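Local coordinates for protein fuculose-1-phosphate aldolase (Thermus thermophilus, PDB 2FK5) that belongs to the class II aldolases of the AraD-like clan, an alpha/beta fold in which one mixed sheet is packed against helices and several identical subunits assemble, at residues R10-D15 against A165-Y170; A89-A94 against H151-V156; H113-V118 against T174-S179. All coordinates share one frame; numbering follows the deposited sequence.

How the interactions relate
The three contacts show how one long helix can tie together distant parts of an alpha/beta chain. Helix 162-191 supplies a segment to interaction 1 and, further along, one to interaction 3; strand 152-157, used by interaction 2, comes just before it in the chain. Interaction 2 is nested within the loop closed by interaction 1, whereas interaction 3 crosses both. The centres of interactions 1 and 2 lie about 14 Å apart, those of interactions 1 and 3 about 16 Å, and those of interactions 2 and 3 about 11 Å. Ala169 packs on Ala155, and the Glu177 carboxylate meets the backbone N-H groups of Val93 and Ala94, so sheet, helix start and long helix form one continuous body.

Interaction 1: residues R10-D15 against A165-Y170; sequences RQVGED and ALLEAY
Val12 of helix 3-18 meets Leu166, Leu167 and Tyr170 of helix 162-191, and its two methyls share the work. CG2 of Val12 reaches Tyr170 CB at 3.8 Å, Leu166 CG at 3.9 Å and Leu167 CD2 at 4.0 Å, three apolar neighbours around one methyl. CG1 of Val12 is anti to the backbone N (chi1 162°) and lies obliquely by the Tyr170 ring, 4.1 Å from CD2 of that tyrosine. Valine and tyrosine run past each other in opposite directions.

Two further pairs flank this centre. The extended chain of Gln11 brings its OE1 to 3.8 Å from Leu167 CD2, the two side chains crossing at about a right angle. Asp15 CB touches the far end of the tyrosine, 3.4 Å from Tyr170 OH, and its carboxylate plane is turned 49° from the ring. The polar end of Asp15 looks elsewhere: OD2 forms a salt bridge with Arg48 of a neighbouring subunit, whose Phe17 also packs on Asp15 and Tyr170. The interface between subunits therefore borders the contact directly.

Beyond this shell, Leu166 extends to Phe9 of the first helix and to Phe29, Val31 and Val87, bridging Val12 to strands 28-32 and 85-89. The segment axes are 10.3 Å apart and their directions differ by only 12°. The two helices thus pack side by side and nearly parallel, with helix 162-191 touching the mixed sheet of this AraD-like alpha/beta fold.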
loop_
_atom_site.group_PDB
_atom_site.type_symbol
_atom_site.label_atom_id
_atom_site.label_comp_id
_atom_site.label_asym_id
_atom_site.label_seq_id
_atom_site.Cartn_x
_atom_site.Cartn_y
_atom_site.Cartn_z
ATOM N N ARG A 10 -7.803 5.931 -11.824
ATOM C CA ARG A 10 -7.143 4.866 -11.089
ATOM C C ARG A 10 -6.716 5.332 -9.707
ATOM O O ARG A 10 -6.947 4.650 -8.716
ATOM C CB ARG A 10 -5.923 4.373 -11.865
ATOM C CG ARG A 10 -5.209 3.228 -11.187
ATOM C CD ARG A 10 -4.053 2.730 -12.043
ATOM N NE ARG A 10 -3.335 1.645 -11.385
ATOM C CZ ARG A 10 -2.196 1.123 -11.830
ATOM N NH1 ARG A 10 -1.623 0.138 -11.152
ATOM N N GLN A 11 -6.097 6.502 -9.660
ATOM C CA GLN A 11 -5.618 7.074 -8.416
ATOM C C GLN A 11 -6.756 7.432 -7.466
ATOM O O GLN A 11 -6.668 7.199 -6.264
ATOM C CB GLN A 11 -4.780 8.308 -8.736
ATOM C CG GLN A 11 -4.412 9.162 -7.548
ATOM C CD GLN A 11 -3.543 10.333 -7.954
ATOM O OE1 GLN A 11 -3.539 11.376 -7.300
ATOM N NE2 GLN A 11 -2.790 10.162 -9.039
ATOM N N VAL A 12 -7.827 8.008 -8.006
ATOM C CA VAL A 12 -8.966 8.381 -7.174
ATOM C C VAL A 12 -9.567 7.126 -6.555
ATOM O O VAL A 12 -9.893 7.108 -5.369
ATOM C CB VAL A 12 -10.028 9.161 -7.998
ATOM C CG1 VAL A 12 -11.370 9.156 -7.270
ATOM C CG2 VAL A 12 -9.561 10.597 -8.195
ATOM N N GLY A 13 -9.687 6.067 -7.352
ATOM C CA GLY A 13 -10.211 4.816 -6.830
ATOM C C GLY A 13 -9.304 4.233 -5.747
ATOM O O GLY A 13 -9.764 3.838 -4.674
ATOM N N GLU A 14 -8.001 4.187 -6.016
ATOM C CA GLU A 14 -7.055 3.650 -5.035
ATOM C C GLU A 14 -7.065 4.440 -3.732
ATOM O O GLU A 14 -7.037 3.867 -2.639
ATOM C CB GLU A 14 -5.624 3.670 -5.583
ATOM C CG GLU A 14 -5.405 2.816 -6.819
ATOM C CD GLU A 14 -3.934 2.699 -7.186
ATOM O OE1 GLU A 14 -3.186 3.678 -6.988
ATOM O OE2 GLU A 14 -3.532 1.628 -7.685
ATOM N N ASP A 15 -7.091 5.761 -3.848
ATOM C CA ASP A 15 -7.063 6.609 -2.667
ATOM C C ASP A 15 -8.364 6.583 -1.867
ATOM O O ASP A 15 -8.328 6.611 -0.638
ATOM C CB ASP A 15 -6.674 8.033 -3.071
ATOM C CG ASP A 15 -5.203 8.142 -3.480
ATOM O OD1 ASP A 15 -4.795 9.204 -3.985
ATOM O OD2 ASP A 15 -4.448 7.165 -3.290
ATOM N N ALA A 165 -10.544 18.174 -12.445
ATOM C CA ALA A 165 -11.899 18.268 -11.920
ATOM C C ALA A 165 -12.166 17.034 -11.075
ATOM O O ALA A 165 -12.766 17.123 -10.000
ATOM C CB ALA A 165 -12.910 18.355 -13.068
ATOM N N LEU A 166 -11.715 15.879 -11.556
ATOM C CA LEU A 166 -11.915 14.638 -10.820
ATOM C C LEU A 166 -11.149 14.654 -9.493
ATOM O O LEU A 166 -11.677 14.246 -8.454
ATOM C CB LEU A 166 -11.471 13.439 -11.666
ATOM C CG LEU A 166 -11.745 12.070 -11.043
ATOM C CD1 LEU A 166 -13.232 11.900 -10.757
ATOM C CD2 LEU A 166 -11.272 10.989 -11.993
ATOM N N LEU A 167 -9.903 15.117 -9.527
ATOM C CA LEU A 167 -9.098 15.183 -8.309
ATOM C C LEU A 167 -9.705 16.189 -7.339
ATOM O O LEU A 167 -9.623 16.027 -6.118
ATOM C CB LEU A 167 -7.657 15.576 -8.647
ATOM C CG LEU A 167 -6.857 14.462 -9.329
ATOM C CD1 LEU A 167 -5.536 15.008 -9.847
ATOM C CD2 LEU A 167 -6.626 13.326 -8.342
ATOM N N GLU A 168 -10.320 17.228 -7.887
ATOM C CA GLU A 168 -10.964 18.236 -7.062
ATOM C C GLU A 168 -12.171 17.615 -6.361
ATOM O O GLU A 168 -12.374 17.817 -5.163
ATOM C CB GLU A 168 -11.415 19.405 -7.934
ATOM C CG GLU A 168 -12.147 20.500 -7.196
ATOM C CD GLU A 168 -12.743 21.520 -8.149
ATOM O OE1 GLU A 168 -13.232 22.563 -7.678
ATOM O OE2 GLU A 168 -12.729 21.271 -9.370
ATOM N N ALA A 169 -12.976 16.866 -7.114
ATOM C CA ALA A 169 -14.166 16.197 -6.568
ATOM C C ALA A 169 -13.757 15.208 -5.476
ATOM O O ALA A 169 -14.369 15.137 -4.410
ATOM C CB ALA A 169 -14.900 15.464 -7.686
ATOM N N TYR A 170 -12.716 14.433 -5.766
ATOM C CA TYR A 170 -12.186 13.464 -4.823
ATOM C C TYR A 170 -11.788 14.173 -3.531
ATOM O O TYR A 170 -12.083 13.689 -2.438
ATOM C CB TYR A 170 -10.962 12.755 -5.429
ATOM C CG TYR A 170 -10.008 12.210 -4.388
ATOM C CD1 TYR A 170 -8.874 12.932 -4.004
ATOM C CD2 TYR A 170 -10.278 11.007 -3.732
ATOM C CE1 TYR A 170 -8.035 12.471 -2.985
ATOM C CE2 TYR A 170 -9.446 10.542 -2.703
ATOM C CZ TYR A 170 -8.330 11.283 -2.337
ATOM O OH TYR A 170 -7.539 10.855 -1.294
#

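Interaction 2: residues A89-A94 against H151-V156; sequences AHPRVA and HGAFAV
His90 and His151 meet ring against ring, the edge of His90 directed toward the face of His151. From the CB of His90, CG is set anti to the carbonyl carbon (chi1 -62°), and the ring then leads toward His151 and Gly152. Its CD2 lies 4.1 Å from Gly152 CA; the approach of the same atom to the carbonyl oxygen of His151 is too close in the model to be relied on. At the tip, His90 NE2 stands over one face of the other imidazole, 3.6 Å from His151 CE1. The centroids of the His90 and His151 rings are 5.0 Å apart and the planes meet at 83°, a T-shaped pair. The opposing ring has its own polar partner, since His151 NE2 is hydrogen-bonded to Glu70, which lies just before helix 71-80, and both histidines also meet the ring of His88. This cluster of three histidines and a glutamate is consistent with the metal site found in class II aldolases.

Behind the rings, strands 85-89 and 152-157 run antiparallel in the mixed sheet. Ala89 and Ala153 form a hydrogen-bonded pair, with Ala89 N to Ala153 O at 3.1 Å and Ala153 N to Ala89 O at 3.0 Å. Just before it, His151 and Gly152 both face Leu148, a classic beta bulge. Lacking a side chain, Gly152 lets Ala89 O approach its CA to 3.4 Å in a CA-H...O contact. Pro91, at the N-cap position of helix 92-98, sets its CG 4.2 Å from Ala153 CB; Ala153 also touches Leu176 of helix 162-191, and Pro91 touches Glu177 of the same helix.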
loop_
_atom_site.group_PDB
_atom_site.type_symbol
_atom_site.label_atom_id
_atom_site.label_comp_id
_atom_site.label_asym_id
_atom_site.label_seq_id
_atom_site.Cartn_x
_atom_site.Cartn_y
_atom_site.Cartn_z
ATOM N N ALA A 89 -19.441 8.447 -3.282
ATOM C CA ALA A 89 -18.758 7.548 -2.367
ATOM C C ALA A 89 -19.637 7.278 -1.161
ATOM O O ALA A 89 -20.762 7.778 -1.072
ATOM C CB ALA A 89 -17.434 8.157 -1.936
ATOM N N HIS A 90 -19.120 6.485 -0.232
ATOM C CA HIS A 90 -19.878 6.138 0.958
ATOM C C HIS A 90 -19.122 6.408 2.246
ATOM O O HIS A 90 -18.758 5.485 2.979
ATOM C CB HIS A 90 -20.310 4.674 0.882
ATOM C CG HIS A 90 -21.209 4.388 -0.276
ATOM N ND1 HIS A 90 -20.756 4.358 -1.577
ATOM C CD2 HIS A 90 -22.548 4.203 -0.341
ATOM C CE1 HIS A 90 -21.776 4.169 -2.393
ATOM N NE2 HIS A 90 -22.876 4.073 -1.669
ATOM N N PRO A 91 -18.883 7.689 2.541
ATOM C CA PRO A 91 -18.167 8.079 3.759
ATOM C C PRO A 91 -19.013 7.603 4.943
ATOM O O PRO A 91 -20.106 8.117 5.181
ATOM C CB PRO A 91 -18.090 9.593 3.634
ATOM C CG PRO A 91 -19.355 9.944 2.880
ATOM C CD PRO A 91 -19.428 8.864 1.830
ATOM N N ARG A 92 -18.500 6.619 5.673
ATOM C CA ARG A 92 -19.240 6.007 6.777
ATOM C C ARG A 92 -19.738 6.924 7.881
ATOM O O ARG A 92 -20.913 6.858 8.254
ATOM C CB ARG A 92 -18.411 4.870 7.386
ATOM C CG ARG A 92 -17.934 3.885 6.339
ATOM N NE ARG A 92 -16.387 2.064 5.826
ATOM C CZ ARG A 92 -15.614 0.999 6.003
ATOM N NH1 ARG A 92 -15.383 0.536 7.223
ATOM N NH2 ARG A 92 -15.066 0.396 4.958
ATOM N N VAL A 93 -18.869 7.773 8.421
ATOM C CA VAL A 93 -19.332 8.653 9.483
ATOM C C VAL A 93 -20.341 9.676 8.952
ATOM O O VAL A 93 -21.335 9.952 9.607
ATOM C CB VAL A 93 -18.178 9.392 10.182
ATOM C CG1 VAL A 93 -18.749 10.313 11.259
ATOM C CG2 VAL A 93 -17.220 8.377 10.831
ATOM N N ALA A 94 -20.085 10.233 7.772
ATOM C CA ALA A 94 -21.012 11.205 7.186
ATOM C C ALA A 94 -22.378 10.557 6.962
ATOM O O ALA A 94 -23.414 11.183 7.190
ATOM C CB ALA A 94 -20.451 11.745 5.853
ATOM N N HIS A 151 -27.446 6.548 2.193
ATOM C CA HIS A 151 -26.816 5.950 1.028
ATOM C C HIS A 151 -25.354 6.362 0.918
ATOM O O HIS A 151 -24.455 5.552 1.155
ATOM C CB HIS A 151 -27.579 6.302 -0.252
ATOM C CG HIS A 151 -27.090 5.562 -1.461
ATOM N ND1 HIS A 151 -26.733 4.231 -1.421
ATOM C CD2 HIS A 151 -26.908 5.962 -2.742
ATOM C CE1 HIS A 151 -26.351 3.843 -2.626
ATOM N NE2 HIS A 151 -26.448 4.875 -3.445
ATOM N N GLY A 152 -25.109 7.622 0.596
ATOM C CA GLY A 152 -23.739 8.074 0.470
ATOM C C GLY A 152 -23.717 9.558 0.202
ATOM O O GLY A 152 -24.574 10.284 0.692
ATOM N N ALA A 153 -22.748 10.006 -0.586
ATOM C CA ALA A 153 -22.618 11.417 -0.891
ATOM C C ALA A 153 -22.100 11.631 -2.306
ATOM O O ALA A 153 -21.505 10.730 -2.902
ATOM C CB ALA A 153 -21.659 12.067 0.105
ATOM N N PHE A 154 -22.319 12.840 -2.818
ATOM C CA PHE A 154 -21.865 13.237 -4.146
ATOM C C PHE A 154 -21.076 14.529 -3.979
ATOM O O PHE A 154 -21.463 15.391 -3.195
ATOM C CB PHE A 154 -23.058 13.502 -5.079
ATOM C CG PHE A 154 -23.847 12.272 -5.428
ATOM C CD1 PHE A 154 -24.812 11.781 -4.561
ATOM C CD2 PHE A 154 -23.592 11.583 -6.606
ATOM C CE1 PHE A 154 -25.513 10.619 -4.867
ATOM C CE2 PHE A 154 -24.290 10.423 -6.916
ATOM C CZ PHE A 154 -25.248 9.942 -6.046
ATOM N N ALA A 155 -19.966 14.657 -4.702
ATOM C CA ALA A 155 -19.154 15.872 -4.651
ATOM C C ALA A 155 -18.817 16.222 -6.089
ATOM O O ALA A 155 -18.515 15.336 -6.883
ATOM C CB ALA A 155 -17.872 15.637 -3.860
ATOM N N VAL A 156 -18.856 17.509 -6.414
ATOM C CA VAL A 156 -18.590 17.944 -7.778
ATOM C C VAL A 156 -17.260 18.651 -7.953
ATOM O O VAL A 156 -16.779 19.330 -7.046
ATOM C CB VAL A 156 -19.694 18.914 -8.278
ATOM C CG1 VAL A 156 -21.053 18.324 -8.029
ATOM C CG2 VAL A 156 -19.571 20.254 -7.576
#

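Interaction 3: residues H113-V118 against T174-S179; sequences HYLKEV and TTLEES
Leu115, just after helix 109-114, and Val118, which opens strand 118-121, pack on Thr175 and Leu176 of helix 162-191. A few apolar groups make the contact, and Leu115 does most of it with one methyl. Its CG is anti to the carbonyl carbon (chi1 -58°), and from there CD1 of Leu115 reaches the helix itself, 3.5 Å from Leu176 CA and 3.7 Å from Leu176 N. The same Leu115 CD1 lies 3.9 Å from Leu176 CB and 3.8 Å from Thr175 CG2. Leucine and threonine slide past each other in opposite directions.

Thr175 turns its two branches to different tasks. CG2, anti to the backbone N, faces the leucine, while OG1 is hydrogen-bonded to the carbonyl oxygen of Gly171 one turn earlier in its own helix. The threonine can thus offer a methyl to the apolar contact and still have a partner for its hydroxyl. Nearby, the ring of Tyr114 approaches obliquely, with Tyr114 CD2 4.4 Å from Thr175 OG1, on the more exposed side. Val118 adds the last pair: its CG2 sits 4.2 Å from Leu176 CD1, the two side chains crossing at a slant.

Between Leu115 and Val118 in the chain, Lys116 leaves the helical backbone with a positive phi of 71°, and the chain turns there before entering the strand. Ser179, at the edge of the contact, has its OG hydrogen-bonded to Asp108. Further out, Leu115 also touches Leu172 of the long helix and Ala145 of strand 145-148, and Val118 touches Leu147 of that strand, so Leu115 and Val118 link helix 162-191 to strand 145-148 of the sheet.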
loop_
_atom_site.group_PDB
_atom_site.type_symbol
_atom_site.label_atom_id
_atom_site.label_comp_id
_atom_site.label_asym_id
_atom_site.label_seq_id
_atom_site.Cartn_x
_atom_site.Cartn_y
_atom_site.Cartn_z
ATOM N N HIS A 113 -14.503 26.049 4.318
ATOM C CA HIS A 113 -14.076 26.705 3.093
ATOM C C HIS A 113 -14.491 25.996 1.808
ATOM O O HIS A 113 -15.031 26.628 0.899
ATOM C CB HIS A 113 -12.559 26.896 3.098
ATOM C CG HIS A 113 -12.034 27.540 1.853
ATOM N ND1 HIS A 113 -11.601 26.813 0.764
ATOM C CD2 HIS A 113 -11.915 28.843 1.507
ATOM C CE1 HIS A 113 -11.239 27.642 -0.199
ATOM N NE2 HIS A 113 -11.420 28.880 0.226
ATOM N N TYR A 114 -14.247 24.691 1.733
ATOM C CA TYR A 114 -14.571 23.919 0.535
ATOM C C TYR A 114 -16.011 23.441 0.415
ATOM O O TYR A 114 -16.555 23.375 -0.685
ATOM C CB TYR A 114 -13.655 22.698 0.428
ATOM C CG TYR A 114 -12.226 23.014 0.058
ATOM C CD1 TYR A 114 -11.925 23.716 -1.111
ATOM C CD2 TYR A 114 -11.171 22.598 0.866
ATOM C CE1 TYR A 114 -10.603 23.995 -1.463
ATOM C CE2 TYR A 114 -9.848 22.870 0.523
ATOM C CZ TYR A 114 -9.571 23.567 -0.640
ATOM O OH TYR A 114 -8.265 23.840 -0.974
ATOM N N LEU A 115 -16.626 23.098 1.539
ATOM C CA LEU A 115 -17.989 22.581 1.516
ATOM C C LEU A 115 -19.039 23.593 1.917
ATOM O O LEU A 115 -20.128 23.621 1.332
ATOM C CB LEU A 115 -18.094 21.361 2.430
ATOM C CG LEU A 115 -17.130 20.230 2.065
ATOM C CD1 LEU A 115 -17.134 19.158 3.132
ATOM C CD2 LEU A 115 -17.539 19.649 0.723
ATOM N N LYS A 116 -18.709 24.411 2.914
ATOM C CA LYS A 116 -19.622 25.427 3.430
ATOM C C LYS A 116 -20.751 24.743 4.199
ATOM O O LYS A 116 -20.787 24.760 5.429
ATOM C CB LYS A 116 -20.187 26.262 2.274
ATOM C CG LYS A 116 -19.127 27.084 1.551
ATOM C CD LYS A 116 -19.697 27.819 0.349
ATOM C CE LYS A 116 -18.604 28.576 -0.391
ATOM N NZ LYS A 116 -19.101 29.296 -1.596
ATOM N N GLU A 117 -21.674 24.139 3.465
ATOM C CA GLU A 117 -22.788 23.440 4.074
ATOM C C GLU A 117 -23.145 22.274 3.158
ATOM O O GLU A 117 -23.197 22.428 1.944
ATOM C CB GLU A 117 -23.977 24.387 4.217
ATOM C CG GLU A 117 -25.136 23.813 5.000
ATOM C CD GLU A 117 -26.296 24.787 5.097
ATOM O OE1 GLU A 117 -27.059 24.908 4.112
ATOM O OE2 GLU A 117 -26.433 25.434 6.157
ATOM N N VAL A 118 -23.371 21.101 3.734
ATOM C CA VAL A 118 -23.718 19.933 2.932
ATOM C C VAL A 118 -25.151 19.512 3.208
ATOM O O VAL A 118 -25.456 18.959 4.268
ATOM C CB VAL A 118 -22.790 18.733 3.243
ATOM C CG1 VAL A 118 -23.163 17.525 2.350
ATOM C CG2 VAL A 118 -21.345 19.134 3.027
ATOM N N THR A 174 -13.126 13.600 0.391
ATOM C CA THR A 174 -12.308 13.285 1.562
ATOM C C THR A 174 -12.493 14.350 2.626
ATOM O O THR A 174 -12.513 14.039 3.818
ATOM C CB THR A 174 -10.789 13.137 1.223
ATOM O OG1 THR A 174 -10.277 14.356 0.682
ATOM C CG2 THR A 174 -10.580 12.023 0.219
ATOM N N THR A 175 -12.637 15.604 2.198
ATOM C CA THR A 175 -12.855 16.710 3.129
ATOM C C THR A 175 -14.182 16.494 3.860
ATOM O O THR A 175 -14.290 16.767 5.059
ATOM C CB THR A 175 -12.897 18.060 2.386
ATOM O OG1 THR A 175 -11.590 18.364 1.889
ATOM C CG2 THR A 175 -13.359 19.177 3.313
ATOM N N LEU A 176 -15.186 16.005 3.132
ATOM C CA LEU A 176 -16.490 15.729 3.724
ATOM C C LEU A 176 -16.423 14.679 4.835
ATOM O O LEU A 176 -16.973 14.889 5.914
ATOM C CB LEU A 176 -17.488 15.261 2.659
ATOM C CG LEU A 176 -18.813 14.690 3.195
ATOM C CD1 LEU A 176 -19.418 15.621 4.232
ATOM C CD2 LEU A 176 -19.779 14.486 2.044
ATOM N N GLU A 177 -15.764 13.546 4.592
ATOM C CA GLU A 177 -15.703 12.523 5.642
ATOM C C GLU A 177 -14.839 12.989 6.810
ATOM O O GLU A 177 -15.150 12.698 7.958
ATOM C CB GLU A 177 -15.201 11.180 5.094
ATOM C CG GLU A 177 -15.005 10.077 6.169
ATOM C CD GLU A 177 -16.310 9.558 6.815
ATOM O OE1 GLU A 177 -16.248 8.552 7.554
ATOM O OE2 GLU A 177 -17.391 10.140 6.602
ATOM N N GLU A 178 -13.766 13.728 6.526
ATOM C CA GLU A 178 -12.916 14.252 7.598
ATOM C C GLU A 178 -13.727 15.231 8.468
ATOM O O GLU A 178 -13.634 15.205 9.693
ATOM C CB GLU A 178 -11.690 14.961 7.012
ATOM C CG GLU A 178 -10.871 14.061 6.099
ATOM C CD GLU A 178 -9.702 14.775 5.450
ATOM O OE1 GLU A 178 -9.849 15.965 5.099
ATOM O OE2 GLU A 178 -8.643 14.138 5.276
ATOM N N SER A 179 -14.528 16.081 7.832
ATOM C CA SER A 179 -15.363 17.024 8.567
ATOM C C SER A 179 -16.413 16.280 9.402
ATOM O O SER A 179 -16.708 16.678 10.529
ATOM C CB SER A 179 -16.045 18.008 7.603
ATOM O OG SER A 179 -15.120 18.993 7.133
#